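PDB 3KS6: glycerophosphoryl diester phosphodiesterase from Agrobacterium tumefaciens str. C58, which belongs to the glycerophosphoryl diester phosphodiesterase family, whose members are built on a TIM barrel, and carries a bound magnesium ion. Local coordinates for residues H213-I218 / R233-A237. Numbering follows the deposited sequence.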
loop_
_atom_site.group_PDB
_atom_site.type_symbol
_atom_site.label_atom_id
_atom_site.label_comp_id
_atom_site.label_asym_id
_atom_site.label_seq_id
_atom_site.Cartn_x
_atom_site.Cartn_y
_atom_site.Cartn_z
ATOM N N HIS A 213 13.087 0.883 2.465
ATOM C CA HIS A 213 13.696 0.602 1.156
ATOM C C HIS A 213 15.178 0.201 1.175
ATOM O O HIS A 213 15.648 -0.418 0.211
ATOM C CB HIS A 213 13.514 1.814 0.254
ATOM C CG HIS A 213 12.100 2.279 0.150
ATOM N ND1 HIS A 213 11.026 1.420 0.031
ATOM C CD2 HIS A 213 11.582 3.523 0.152
ATOM C CE1 HIS A 213 9.910 2.119 -0.062
ATOM N NE2 HIS A 213 10.219 3.403 0.019
ATOM N N THR A 214 15.884 0.476 2.271
ATOM C CA THR A 214 17.315 0.142 2.419
ATOM C C THR A 214 17.567 -1.003 3.406
ATOM O O THR A 214 16.714 -1.307 4.245
ATOM C CB THR A 214 18.096 1.377 2.962
ATOM O OG1 THR A 214 17.755 1.580 4.336
ATOM C CG2 THR A 214 17.768 2.659 2.158
ATOM N N PRO A 215 18.757 -1.635 3.344
ATOM C CA PRO A 215 19.042 -2.691 4.274
ATOM C C PRO A 215 18.903 -2.314 5.713
ATOM O O PRO A 215 18.405 -3.127 6.493
ATOM C CB PRO A 215 20.520 -3.045 3.970
ATOM C CG PRO A 215 20.692 -2.683 2.569
ATOM C CD PRO A 215 19.843 -1.470 2.362
ATOM N N SER A 216 19.365 -1.117 6.092
ATOM C CA SER A 216 19.283 -0.699 7.488
ATOM C C SER A 216 17.810 -0.554 7.920
ATOM O O SER A 216 17.447 -0.934 9.034
ATOM C CB SER A 216 20.041 0.615 7.728
ATOM O OG SER A 216 19.742 1.556 6.720
ATOM N N GLN A 217 17.000 0.014 7.046
ATOM C CA GLN A 217 15.566 0.211 7.342
ATOM C C GLN A 217 14.814 -1.120 7.437
ATOM O O GLN A 217 14.025 -1.331 8.330
ATOM C CB GLN A 217 14.930 1.049 6.248
ATOM C CG GLN A 217 15.237 2.507 6.364
ATOM C CD GLN A 217 14.754 3.275 5.186
ATOM O OE1 GLN A 217 14.747 2.785 4.044
ATOM N NE2 GLN A 217 14.346 4.527 5.444
ATOM N N ILE A 218 15.063 -2.001 6.473
ATOM C CA ILE A 218 14.516 -3.341 6.489
ATOM C C ILE A 218 14.932 -4.087 7.754
ATOM O O ILE A 218 14.082 -4.662 8.433
ATOM C CB ILE A 218 14.915 -4.143 5.225
ATOM C CG1 ILE A 218 14.278 -3.539 3.955
ATOM C CG2 ILE A 218 14.543 -5.640 5.407
ATOM C CD1 ILE A 218 14.889 -4.018 2.642
ATOM N N ARG A 233 12.191 -2.729 -2.295
ATOM C CA ARG A 233 13.192 -3.762 -2.599
ATOM C C ARG A 233 12.781 -5.123 -1.998
ATOM O O ARG A 233 13.443 -5.648 -1.086
ATOM C CB ARG A 233 14.573 -3.331 -2.088
ATOM C CG ARG A 233 15.167 -2.144 -2.866
ATOM C CD ARG A 233 16.677 -2.017 -2.605
ATOM N NE ARG A 233 17.356 -0.975 -3.412
ATOM C CZ ARG A 233 17.530 0.309 -3.074
ATOM N NH1 ARG A 233 17.031 0.814 -1.941
ATOM N NH2 ARG A 233 18.197 1.130 -3.889
ATOM N N PRO A 234 11.690 -5.680 -2.514
ATOM C CA PRO A 234 11.139 -6.915 -1.979
ATOM C C PRO A 234 12.115 -8.093 -2.022
ATOM O O PRO A 234 12.144 -8.905 -1.099
ATOM C CB PRO A 234 9.923 -7.162 -2.872
ATOM C CG PRO A 234 10.202 -6.378 -4.167
ATOM C CD PRO A 234 10.868 -5.159 -3.631
ATOM N N THR A 235 12.931 -8.155 -3.064
ATOM C CA THR A 235 13.883 -9.253 -3.219
ATOM C C THR A 235 14.887 -9.210 -2.067
ATOM O O THR A 235 15.123 -10.210 -1.414
ATOM C CB THR A 235 14.541 -9.204 -4.607
ATOM O OG1 THR A 235 13.523 -9.338 -5.634
ATOM C CG2 THR A 235 15.582 -10.324 -4.736
ATOM N N LEU A 236 15.410 -8.020 -1.772
ATOM C CA LEU A 236 16.330 -7.800 -0.651
ATOM C C LEU A 236 15.669 -8.050 0.672
ATOM O O LEU A 236 16.259 -8.658 1.546
ATOM C CB LEU A 236 16.898 -6.363 -0.691
ATOM C CG LEU A 236 17.785 -5.938 0.500
ATOM C CD1 LEU A 236 19.057 -6.810 0.551
ATOM C CD2 LEU A 236 18.127 -4.451 0.456
ATOM N N ALA A 237 14.435 -7.593 0.826
ATOM C CA ALA A 237 13.712 -7.772 2.066
ATOM C C ALA A 237 13.524 -9.260 2.372
ATOM O O ALA A 237 13.664 -9.672 3.515
ATOM C CB ALA A 237 12.344 -7.080 2.009
#
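Ile218 and Leu236 meet where the first turns of two successive outer helices of the TIM barrel, 215-224 and 234-249, pack together; strand 228-231 runs between them in sequence. Ile218 has CG1 anti to its carbonyl carbon (chi1 -66°), which sends CD1 across to the second helix, 3.9 Å from Leu236 CD2 and 4.0 Å from Ala237 CB. The short methyl of Ala237 lets the isoleucine come near the helix backbone, and both side chains also touch Phe229 and Thr231 of the intervening strand. The Leu236 side chain crosses that of Pro215 at about a right angle, its CD2 3.8 Å from Pro215 CG. A proline suits this first helical turn because its missing N-H is not needed there.

Polar contacts gather at the helix starts. Gln217 folds back over the helix start, where Gln217 OE1 accepts from His213 N at 3.0 Å and from Thr214 N, tying down the loop. The His213 ring turns elsewhere, ND1 bonding to Asp232 N. Arg233, extended from CG to NE, reaches the His213 carbonyl: Arg233 NH1 donates to His213 O at 2.8 Å. That oxygen lies in the guanidinium plane, while NH1 sits 56° out of the carbonyl plane.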